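Local coordinates for scarecrow-like protein 3 (Arabidopsis thaliana, PDB 6KPB) that probably acts as a transcription factor in plant development, and binds zinc-finger proteins of the IDD family such as JACKDAW, at residues A[349-357]-A[412-422]; A[454-465]-A[468-478]. One frame throughout, in Å; residues are numbered along the deposited sequence.

In the fold
Interactions 1 and 2 share one mixed sheet of the GRAS domain: strands 345-351 and 472-482 are antiparallel neighbours in it, and the two contacts, with centres about 14 Å apart, meet where E350 O takes S476 N and D352 N reaches L474 O in probable hydrogen bonds. Interaction 1 lies where strand 345-351 runs out into loops; it is partly buried, and its chemistry is that of charges, histidines and an asparagine joining irregular chain. Interaction 2 is the more fully buried, built of regular strand pairing, an aromatic pair and apolar side chains, with charged residues kept to its margin. Together they illustrate how polar cross-links bind loops while repetitive bonds bind strands.

Interaction 1. Residues A[349-357]-A[412-422]; sequences TEQDSDHNG and RRERHEKLEKW
D352 faces K418, their CA atoms 4.4 Å apart, and from there to N356 and R415 the two loops run antiparallel, tied by a backbone bond from H355 N to H416 O (2.8 Å). At the end where helix 419-428 begins, D352 OD1 is gripped twice: K418 NZ, in a salt bridge of 2.9 Å, and L419 N, 3.1 Å away, come to this oxygen from opposite faces of the carboxylate. K418 is the N-cap residue, and its chain folds back through bends at chi3 and chi4 (76° and 64°) to bring NZ there. In the middle, H416 turns its ring under Q351, whose CG stands 3.8 Å above the ring centroid in a CH-pi contact while the amide stacks nearly parallel to it; E414 O lies over the opposite face. The rim of H416 is also held. Its ND1 shares a hydrogen bond of 3.0 Å with H355 ND1, either being a possible donor, and its NE2 donates to E414 OE2 at 2.9 Å. H261, hydrogen-bonded to both E350 and E414, extends this network. At the far end N356 uses both ends of its amide: OD1 accepts from R412 NH2 and more weakly from R415 NH1, and ND2 points almost straight (175°) at E417 OE2, 3.2 Å away. The main charge partners of R412 and E417 lie outside, in E408 and R425. Such a chain of polar side chains fastens the loop after strand 345-351, within the predicted PFYRE region, to the predicted SAW region. The chemistry suggests that the protonation of the two histidines is probably linked, since one ND1 must give the proton and the other accept it, and the E414 carboxylate would probably favour keeping a proton on NE2 of H416.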
loop_
_atom_site.group_PDB
_atom_site.type_symbol
_atom_site.label_atom_id
_atom_site.label_comp_id
_atom_site.label_asym_id
_atom_site.label_seq_id
_atom_site.Cartn_x
_atom_site.Cartn_y
_atom_site.Cartn_z
ATOM N N THR A 349 16.302 -13.436 -23.265
ATOM C CA THR A 349 14.867 -13.682 -23.229
ATOM C C THR A 349 14.168 -12.335 -23.112
ATOM O O THR A 349 14.422 -11.582 -22.166
ATOM C CB THR A 349 14.481 -14.596 -22.066
ATOM O OG1 THR A 349 15.120 -15.869 -22.224
ATOM C CG2 THR A 349 12.973 -14.799 -22.027
ATOM N N GLU A 350 13.301 -12.031 -24.075
ATOM C CA GLU A 350 12.653 -10.731 -24.147
ATOM C C GLU A 350 11.198 -10.898 -24.555
ATOM O O GLU A 350 10.821 -11.888 -25.189
ATOM C CB GLU A 350 13.362 -9.800 -25.141
ATOM C CG GLU A 350 14.463 -8.956 -24.531
ATOM C CD GLU A 350 13.931 -7.970 -23.511
ATOM O OE1 GLU A 350 14.643 -7.690 -22.524
ATOM O OE2 GLU A 350 12.797 -7.480 -23.697
ATOM N N GLN A 351 10.384 -9.913 -24.181
ATOM C CA GLN A 351 9.036 -9.825 -24.723
ATOM C C GLN A 351 9.103 -9.651 -26.234
ATOM O O GLN A 351 10.002 -8.990 -26.761
ATOM C CB GLN A 351 8.270 -8.657 -24.097
ATOM C CG GLN A 351 7.732 -8.911 -22.696
ATOM C CD GLN A 351 8.726 -8.550 -21.611
ATOM O OE1 GLN A 351 9.909 -8.341 -21.880
ATOM N NE2 GLN A 351 8.248 -8.470 -20.377
ATOM N N ASP A 352 8.148 -10.252 -26.934
ATOM C CA ASP A 352 8.094 -10.183 -28.388
ATOM C C ASP A 352 6.836 -9.426 -28.803
ATOM O O ASP A 352 5.900 -9.992 -29.374
ATOM C CB ASP A 352 8.129 -11.583 -28.999
ATOM C CG ASP A 352 8.598 -11.573 -30.439
ATOM O OD1 ASP A 352 8.525 -10.504 -31.079
ATOM O OD2 ASP A 352 9.067 -12.624 -30.923
ATOM N N SER A 353 6.821 -8.128 -28.511
ATOM C CA SER A 353 5.707 -7.267 -28.869
ATOM C C SER A 353 6.224 -5.850 -29.054
ATOM O O SER A 353 7.149 -5.420 -28.363
ATOM C CB SER A 353 4.605 -7.290 -27.803
ATOM O OG SER A 353 4.123 -8.604 -27.590
ATOM N N ASP A 354 5.621 -5.129 -29.996
ATOM C CA ASP A 354 5.971 -3.728 -30.223
ATOM C C ASP A 354 5.174 -2.878 -29.242
ATOM O O ASP A 354 4.061 -2.434 -29.526
ATOM C CB ASP A 354 5.699 -3.322 -31.665
ATOM C CG ASP A 354 6.222 -1.932 -31.988
ATOM O OD1 ASP A 354 6.858 -1.309 -31.110
ATOM O OD2 ASP A 354 5.999 -1.462 -33.123
ATOM N N HIS A 355 5.756 -2.656 -28.064
ATOM C CA HIS A 355 5.177 -1.788 -27.048
ATOM C C HIS A 355 5.975 -0.503 -26.867
ATOM O O HIS A 355 5.792 0.194 -25.862
ATOM C CB HIS A 355 5.067 -2.532 -25.716
ATOM C CG HIS A 355 4.103 -3.677 -25.743
ATOM N ND1 HIS A 355 4.061 -4.639 -24.756
ATOM C CD2 HIS A 355 3.142 -4.014 -26.635
ATOM C CE1 HIS A 355 3.118 -5.520 -25.040
ATOM N NE2 HIS A 355 2.544 -5.163 -26.176
ATOM N N ASN A 356 6.857 -0.177 -27.813
ATOM C CA ASN A 356 7.689 1.017 -27.748
ATOM C C ASN A 356 7.329 2.011 -28.846
ATOM O O ASN A 356 8.170 2.810 -29.267
ATOM C CB ASN A 356 9.168 0.645 -27.836
ATOM C CG ASN A 356 10.074 1.731 -27.289
ATOM O OD1 ASN A 356 9.669 2.530 -26.445
ATOM N ND2 ASN A 356 11.314 1.762 -27.769
ATOM N N GLY A 357 6.089 1.954 -29.324
ATOM C CA GLY A 357 5.632 2.879 -30.341
ATOM C C GLY A 357 5.747 4.324 -29.903
ATOM O O GLY A 357 5.840 4.639 -28.714
ATOM N N ARG A 412 9.696 5.268 -18.431
ATOM C CA ARG A 412 9.055 4.146 -19.113
ATOM C C ARG A 412 10.118 3.093 -19.398
ATOM O O ARG A 412 10.862 3.194 -20.377
ATOM C CB ARG A 412 8.367 4.612 -20.391
ATOM C CG ARG A 412 7.373 3.610 -20.958
ATOM C CD ARG A 412 6.543 4.231 -22.066
ATOM N NE ARG A 412 7.161 4.067 -23.379
ATOM C CZ ARG A 412 7.114 4.982 -24.342
ATOM N NH1 ARG A 412 6.496 6.135 -24.132
ATOM N NH2 ARG A 412 7.697 4.750 -25.510
ATOM N N ARG A 413 10.191 2.077 -18.539
ATOM C CA ARG A 413 11.197 1.033 -18.673
ATOM C C ARG A 413 10.707 -0.167 -19.472
ATOM O O ARG A 413 11.529 -0.884 -20.053
ATOM C CB ARG A 413 11.656 0.562 -17.290
ATOM C CG ARG A 413 11.767 1.677 -16.264
ATOM C CD ARG A 413 12.770 1.333 -15.176
ATOM N NE ARG A 413 14.118 1.179 -15.714
ATOM C CZ ARG A 413 14.924 2.195 -16.010
ATOM N NH1 ARG A 413 14.517 3.443 -15.823
ATOM N NH2 ARG A 413 16.135 1.963 -16.496
ATOM N N GLU A 414 9.395 -0.400 -19.517
ATOM C CA GLU A 414 8.826 -1.554 -20.212
ATOM C C GLU A 414 8.676 -1.268 -21.709
ATOM O O GLU A 414 7.585 -1.283 -22.276
ATOM C CB GLU A 414 7.492 -1.936 -19.585
ATOM C CG GLU A 414 7.592 -2.459 -18.159
ATOM C CD GLU A 414 8.472 -3.689 -18.052
ATOM O OE1 GLU A 414 9.639 -3.555 -17.623
ATOM O OE2 GLU A 414 8.003 -4.789 -18.410
ATOM N N ARG A 415 9.817 -1.015 -22.353
ATOM C CA ARG A 415 9.848 -0.691 -23.780
ATOM C C ARG A 415 10.096 -1.975 -24.568
ATOM O O ARG A 415 11.187 -2.238 -25.081
ATOM C CB ARG A 415 10.905 0.370 -24.064
ATOM C CG ARG A 415 10.604 1.710 -23.413
ATOM C CD ARG A 415 11.720 2.711 -23.645
ATOM N NE ARG A 415 11.325 4.059 -23.250
ATOM C CZ ARG A 415 10.804 4.955 -24.080
ATOM N NH1 ARG A 415 10.622 4.647 -25.357
ATOM N NH2 ARG A 415 10.468 6.160 -23.638
ATOM N N HIS A 416 9.046 -2.784 -24.664
ATOM C CA HIS A 416 9.142 -4.063 -25.354
ATOM C C HIS A 416 9.205 -3.855 -26.862
ATOM O O HIS A 416 8.493 -3.016 -27.421
ATOM C CB HIS A 416 7.947 -4.946 -24.991
ATOM C CG HIS A 416 7.700 -5.054 -23.517
ATOM N ND1 HIS A 416 6.438 -5.204 -22.983
ATOM C CD2 HIS A 416 8.552 -5.031 -22.465
ATOM C CE1 HIS A 416 6.522 -5.268 -21.666
ATOM N NE2 HIS A 416 7.795 -5.166 -21.326
ATOM N N GLU A 417 10.069 -4.624 -27.522
ATOM C CA GLU A 417 10.182 -4.595 -28.972
ATOM C C GLU A 417 10.249 -6.025 -29.490
ATOM O O GLU A 417 10.514 -6.966 -28.738
ATOM C CB GLU A 417 11.406 -3.788 -29.431
ATOM C CG GLU A 417 11.326 -2.305 -29.092
ATOM C CD GLU A 417 12.376 -1.480 -29.814
ATOM O OE1 GLU A 417 13.445 -2.034 -30.146
ATOM O OE2 GLU A 417 12.127 -0.279 -30.056
ATOM N N LYS A 418 9.996 -6.182 -30.787
ATOM C CA LYS A 418 9.926 -7.513 -31.368
ATOM C C LYS A 418 11.326 -8.090 -31.584
ATOM O O LYS A 418 12.341 -7.395 -31.502
ATOM C CB LYS A 418 9.147 -7.493 -32.683
ATOM C CG LYS A 418 7.657 -7.232 -32.516
ATOM C CD LYS A 418 6.850 -7.882 -33.630
ATOM C CE LYS A 418 6.725 -9.385 -33.425
ATOM N NZ LYS A 418 5.954 -9.720 -32.194
ATOM N N LEU A 419 11.357 -9.395 -31.872
ATOM C CA LEU A 419 12.622 -10.115 -31.986
ATOM C C LEU A 419 13.469 -9.589 -33.138
ATOM O O LEU A 419 14.700 -9.525 -33.032
ATOM C CB LEU A 419 12.347 -11.610 -32.161
ATOM C CG LEU A 419 13.509 -12.517 -32.565
ATOM C CD1 LEU A 419 14.576 -12.556 -31.481
ATOM C CD2 LEU A 419 13.004 -13.918 -32.881
ATOM N N GLU A 420 12.830 -9.212 -34.248
ATOM C CA GLU A 420 13.576 -8.744 -35.412
ATOM C C GLU A 420 14.382 -7.491 -35.088
ATOM O O GLU A 420 15.510 -7.327 -35.567
ATOM C CB GLU A 420 12.619 -8.488 -36.575
ATOM C CG GLU A 420 13.236 -7.754 -37.751
ATOM C CD GLU A 420 12.336 -7.756 -38.969
ATOM O OE1 GLU A 420 11.609 -8.753 -39.169
ATOM O OE2 GLU A 420 12.350 -6.761 -39.725
ATOM N N LYS A 421 13.820 -6.598 -34.270
ATOM C CA LYS A 421 14.562 -5.409 -33.863
ATOM C C LYS A 421 15.731 -5.769 -32.956
ATOM O O LYS A 421 16.821 -5.199 -33.085
ATOM C CB LYS A 421 13.631 -4.417 -33.167
ATOM C CG LYS A 421 12.864 -3.517 -34.119
ATOM C CD LYS A 421 12.589 -2.166 -33.479
ATOM C CE LYS A 421 12.155 -1.141 -34.516
ATOM N NZ LYS A 421 12.166 0.245 -33.966
ATOM N N TRP A 422 15.525 -6.712 -32.033
ATOM C CA TRP A 422 16.601 -7.107 -31.129
ATOM C C TRP A 422 17.750 -7.762 -31.883
ATOM O O TRP A 422 18.921 -7.534 -31.559
ATOM C CB TRP A 422 16.067 -8.044 -30.048
ATOM C CG TRP A 422 15.249 -7.346 -29.015
ATOM C CD1 TRP A 422 13.914 -7.504 -28.779
ATOM C CD2 TRP A 422 15.709 -6.363 -28.082
ATOM N NE1 TRP A 422 13.517 -6.684 -27.750
ATOM C CE2 TRP A 422 14.601 -5.973 -27.306
ATOM C CE3 TRP A 422 16.953 -5.777 -27.826
ATOM C CZ2 TRP A 422 14.699 -5.025 -26.293
ATOM C CZ3 TRP A 422 17.048 -4.836 -26.819
ATOM C CH2 TRP A 422 15.929 -4.468 -26.065
#

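Interaction 2. Residues A[454-465]-A[468-478]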
loop_
_atom_site.group_PDB
_atom_site.type_symbol
_atom_site.label_atom_id
_atom_site.label_comp_id
_atom_site.label_asym_id
_atom_site.label_seq_id
_atom_site.Cartn_x
_atom_site.Cartn_y
_atom_site.Cartn_z
ATOM N N ASP A 454 -1.393 -26.462 -22.363
ATOM C CA ASP A 454 -1.970 -26.538 -23.697
ATOM C C ASP A 454 -2.447 -25.160 -24.142
ATOM O O ASP A 454 -2.857 -24.326 -23.330
ATOM C CB ASP A 454 -3.123 -27.540 -23.726
ATOM C CG ASP A 454 -4.246 -27.161 -22.784
ATOM O OD1 ASP A 454 -3.998 -27.107 -21.560
ATOM O OD2 ASP A 454 -5.371 -26.905 -23.265
ATOM N N GLY A 455 -2.388 -24.926 -25.453
ATOM C CA GLY A 455 -2.634 -23.631 -26.037
ATOM C C GLY A 455 -1.368 -22.873 -26.375
ATOM O O GLY A 455 -1.385 -22.018 -27.269
ATOM N N TYR A 456 -0.271 -23.170 -25.685
ATOM C CA TYR A 456 1.011 -22.565 -26.002
ATOM C C TYR A 456 1.654 -23.260 -27.193
ATOM O O TYR A 456 1.420 -24.443 -27.454
ATOM C CB TYR A 456 1.954 -22.628 -24.801
ATOM C CG TYR A 456 1.583 -21.689 -23.680
ATOM C CD1 TYR A 456 2.010 -20.369 -23.686
ATOM C CD2 TYR A 456 0.810 -22.124 -22.612
ATOM C CE1 TYR A 456 1.676 -19.507 -22.664
ATOM C CE2 TYR A 456 0.470 -21.270 -21.585
ATOM C CZ TYR A 456 0.905 -19.963 -21.616
ATOM O OH TYR A 456 0.569 -19.111 -20.593
ATOM N N ARG A 457 2.474 -22.506 -27.917
ATOM C CA ARG A 457 3.210 -23.017 -29.061
ATOM C C ARG A 457 4.587 -22.375 -29.081
ATOM O O ARG A 457 4.772 -21.254 -28.602
ATOM C CB ARG A 457 2.476 -22.736 -30.377
ATOM C CG ARG A 457 1.228 -23.573 -30.594
ATOM C CD ARG A 457 0.226 -22.846 -31.476
ATOM N NE ARG A 457 0.884 -22.021 -32.484
ATOM C CZ ARG A 457 1.330 -22.475 -33.650
ATOM N NH1 ARG A 457 1.193 -23.758 -33.960
ATOM N NH2 ARG A 457 1.915 -21.649 -34.505
ATOM N N ILE A 458 5.555 -23.099 -29.635
ATOM C CA ILE A 458 6.911 -22.596 -29.816
ATOM C C ILE A 458 7.210 -22.594 -31.306
ATOM O O ILE A 458 7.160 -23.646 -31.957
ATOM C CB ILE A 458 7.946 -23.429 -29.048
ATOM C CG1 ILE A 458 7.766 -23.236 -27.545
ATOM C CG2 ILE A 458 9.351 -23.028 -29.454
ATOM C CD1 ILE A 458 8.670 -24.101 -26.712
ATOM N N LYS A 459 7.515 -21.418 -31.843
ATOM C CA LYS A 459 7.834 -21.252 -33.253
ATOM C C LYS A 459 9.310 -20.923 -33.412
ATOM O O LYS A 459 9.867 -20.133 -32.643
ATOM C CB LYS A 459 6.979 -20.149 -33.881
ATOM N N GLU A 460 9.940 -21.534 -34.410
ATOM C CA GLU A 460 11.338 -21.271 -34.718
ATOM C C GLU A 460 11.430 -20.114 -35.701
ATOM O O GLU A 460 10.684 -20.059 -36.682
ATOM C CB GLU A 460 12.002 -22.520 -35.299
ATOM C CG GLU A 460 13.515 -22.425 -35.455
ATOM C CD GLU A 460 13.936 -21.842 -36.791
ATOM O OE1 GLU A 460 15.110 -21.436 -36.922
ATOM O OE2 GLU A 460 13.092 -21.792 -37.711
ATOM N N GLU A 461 12.343 -19.183 -35.432
ATOM C CA GLU A 461 12.507 -18.012 -36.293
ATOM C C GLU A 461 13.990 -17.657 -36.322
ATOM O O GLU A 461 14.498 -17.037 -35.383
ATOM C CB GLU A 461 11.662 -16.842 -35.801
ATOM N N SER A 462 14.672 -18.054 -37.398
ATOM C CA SER A 462 16.076 -17.711 -37.624
ATOM C C SER A 462 16.952 -18.142 -36.446
ATOM O O SER A 462 17.693 -17.345 -35.868
ATOM C CB SER A 462 16.231 -16.213 -37.905
ATOM O OG SER A 462 15.434 -15.814 -39.007
ATOM N N GLY A 463 16.860 -19.423 -36.093
ATOM C CA GLY A 463 17.635 -19.954 -34.989
ATOM C C GLY A 463 17.172 -19.540 -33.611
ATOM O O GLY A 463 17.861 -19.836 -32.630
ATOM N N CYS A 464 16.028 -18.869 -33.501
ATOM C CA CYS A 464 15.510 -18.405 -32.225
ATOM C C CYS A 464 14.147 -19.029 -31.960
ATOM O O CYS A 464 13.497 -19.568 -32.861
ATOM C CB CYS A 464 15.404 -16.876 -32.195
ATOM S SG CYS A 464 16.923 -16.029 -32.688
ATOM N N ALA A 465 13.719 -18.948 -30.705
ATOM C CA ALA A 465 12.449 -19.504 -30.266
ATOM C C ALA A 465 11.483 -18.382 -29.918
ATOM O O ALA A 465 11.871 -17.386 -29.300
ATOM C CB ALA A 465 12.641 -20.419 -29.056
ATOM N N CYS A 468 4.483 -18.594 -28.001
ATOM C CA CYS A 468 3.197 -18.022 -28.362
ATOM C C CYS A 468 2.084 -18.608 -27.505
ATOM O O CYS A 468 2.159 -19.755 -27.056
ATOM C CB CYS A 468 2.871 -18.275 -29.838
ATOM S SG CYS A 468 4.090 -17.656 -31.012
ATOM N N TRP A 469 1.052 -17.802 -27.280
ATOM C CA TRP A 469 -0.236 -18.275 -26.790
ATOM C C TRP A 469 -1.212 -18.218 -27.954
ATOM O O TRP A 469 -1.429 -17.145 -28.527
ATOM C CB TRP A 469 -0.743 -17.435 -25.618
ATOM C CG TRP A 469 -2.181 -17.702 -25.288
ATOM C CD1 TRP A 469 -3.250 -16.907 -25.585
ATOM C CD2 TRP A 469 -2.709 -18.852 -24.617
ATOM N NE1 TRP A 469 -4.410 -17.486 -25.129
ATOM C CE2 TRP A 469 -4.105 -18.680 -24.532
ATOM C CE3 TRP A 469 -2.137 -20.005 -24.072
ATOM C CZ2 TRP A 469 -4.938 -19.620 -23.928
ATOM C CZ3 TRP A 469 -2.965 -20.937 -23.473
ATOM C CH2 TRP A 469 -4.349 -20.739 -23.405
ATOM N N GLN A 470 -1.789 -19.369 -28.300
ATOM C CA GLN A 470 -2.548 -19.513 -29.536
ATOM C C GLN A 470 -1.680 -19.072 -30.708
ATOM O O GLN A 470 -0.657 -19.700 -30.997
ATOM C CB GLN A 470 -3.852 -18.711 -29.481
ATOM C CG GLN A 470 -4.706 -18.966 -28.241
ATOM C CD GLN A 470 -5.360 -20.339 -28.236
ATOM O OE1 GLN A 470 -4.687 -21.365 -28.139
ATOM N NE2 GLN A 470 -6.686 -20.360 -28.338
ATOM N N ASP A 471 -2.061 -17.985 -31.375
ATOM C CA ASP A 471 -1.274 -17.428 -32.468
ATOM C C ASP A 471 -0.527 -16.160 -32.078
ATOM O O ASP A 471 0.188 -15.600 -32.913
ATOM C CB ASP A 471 -2.172 -17.139 -33.676
ATOM C CG ASP A 471 -2.590 -18.399 -34.410
ATOM O OD1 ASP A 471 -2.171 -19.501 -33.997
ATOM O OD2 ASP A 471 -3.338 -18.284 -35.404
ATOM N N ARG A 472 -0.667 -15.701 -30.836
ATOM C CA ARG A 472 -0.101 -14.422 -30.426
ATOM C C ARG A 472 1.302 -14.622 -29.872
ATOM O O ARG A 472 1.468 -15.366 -28.896
ATOM C CB ARG A 472 -0.980 -13.764 -29.377
ATOM C CG ARG A 472 -0.520 -12.376 -28.969
ATOM C CD ARG A 472 -0.785 -11.366 -30.070
ATOM N NE ARG A 472 -0.242 -10.050 -29.747
ATOM C CZ ARG A 472 -0.475 -8.951 -30.457
ATOM N NH1 ARG A 472 -1.250 -9.006 -31.531
ATOM N NH2 ARG A 472 0.063 -7.797 -30.090
ATOM N N PRO A 473 2.326 -13.993 -30.448
ATOM C CA PRO A 473 3.668 -14.083 -29.860
ATOM C C PRO A 473 3.732 -13.370 -28.519
ATOM O O PRO A 473 3.104 -12.328 -28.316
ATOM C CB PRO A 473 4.561 -13.394 -30.899
ATOM C CG PRO A 473 3.760 -13.392 -32.165
ATOM C CD PRO A 473 2.331 -13.280 -31.734
ATOM N N LEU A 474 4.505 -13.942 -27.599
ATOM C CA LEU A 474 4.645 -13.399 -26.253
ATOM C C LEU A 474 6.092 -13.119 -25.880
ATOM O O LEU A 474 6.409 -12.002 -25.453
ATOM C CB LEU A 474 4.019 -14.360 -25.230
ATOM C CG LEU A 474 2.513 -14.600 -25.342
ATOM C CD1 LEU A 474 2.053 -15.579 -24.276
ATOM C CD2 LEU A 474 1.746 -13.288 -25.242
ATOM N N TYR A 475 6.981 -14.100 -26.018
ATOM C CA TYR A 475 8.373 -13.930 -25.634
ATOM C C TYR A 475 9.269 -14.626 -26.647
ATOM O O TYR A 475 8.855 -15.567 -27.329
ATOM C CB TYR A 475 8.656 -14.489 -24.235
ATOM C CG TYR A 475 7.837 -13.867 -23.130
ATOM C CD1 TYR A 475 6.570 -14.344 -22.826
ATOM C CD2 TYR A 475 8.337 -12.810 -22.382
ATOM C CE1 TYR A 475 5.821 -13.783 -21.811
ATOM C CE2 TYR A 475 7.595 -12.241 -21.365
ATOM C CZ TYR A 475 6.339 -12.732 -21.084
ATOM O OH TYR A 475 5.600 -12.164 -20.071
ATOM N N SER A 476 10.511 -14.156 -26.726
ATOM C CA SER A 476 11.521 -14.739 -27.593
ATOM C C SER A 476 12.731 -15.165 -26.769
ATOM O O SER A 476 13.010 -14.601 -25.707
ATOM C CB SER A 476 11.955 -13.753 -28.688
ATOM O OG SER A 476 12.533 -12.583 -28.134
ATOM N N VAL A 477 13.437 -16.183 -27.260
ATOM C CA VAL A 477 14.674 -16.663 -26.656
ATOM C C VAL A 477 15.714 -16.799 -27.760
ATOM O O VAL A 477 15.449 -17.428 -28.790
ATOM C CB VAL A 477 14.484 -18.008 -25.927
ATOM C CG1 VAL A 477 15.780 -18.439 -25.257
ATOM C CG2 VAL A 477 13.358 -17.909 -24.905
ATOM N N SER A 478 16.892 -16.212 -27.548
ATOM C CA SER A 478 17.925 -16.202 -28.573
ATOM C C SER A 478 19.299 -16.286 -27.923
ATOM O O SER A 478 19.518 -15.763 -26.826
ATOM C CB SER A 478 17.831 -14.947 -29.449
ATOM O OG SER A 478 17.974 -13.770 -28.673
#
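Y456 and W469 face each other as a non-hydrogen-bonded antiparallel pair, and the tyrosine is a worked example of how one side chain on a strand reaches both other strands of the meander. Its CB lies 3.7 Å from C468 O, and CD1 closes on the same carbonyl oxygen at 3.4 Å. Beyond this the ring offers its face to the indole edge: W469 CE3 sits over the ring centre, 3.8 Å from Y456 CE2, in an edge-to-face pair with planes 66° apart. Farther round the same ring, CE1 meets L474 CD1 at 4.3 Å, and CZ, which carries the hydroxyl, is still 3.9 Å from W469 CE3. The indole reaches this place because its CG stands anti to the backbone N (chi1 167°). An alanine in place of Y456 removes the ring, and the W469 edge would probably be left without an aromatic face to pack on, with a gap opening beside L474. W469 CZ3 also packs on G455, where a side chain would collide with the indole. The next pair, R457 and C468, is hydrogen-bonded in both directions, with C468 N donating to R457 O at 2.7 Å; R457 NE adds a weak bond to Q470 O in the type II' turn of W469 to R472. In the second hairpin, between strands 464-469 and 472-482, A465 and V477 form another reciprocal pair, and a classic beta bulge sets L474 and Y475 opposite I467. Helix 438-448 packs against Y456 and I458, helix 360-381 against Y456 and W469, and helix 145-160 against I458, A465 and V477.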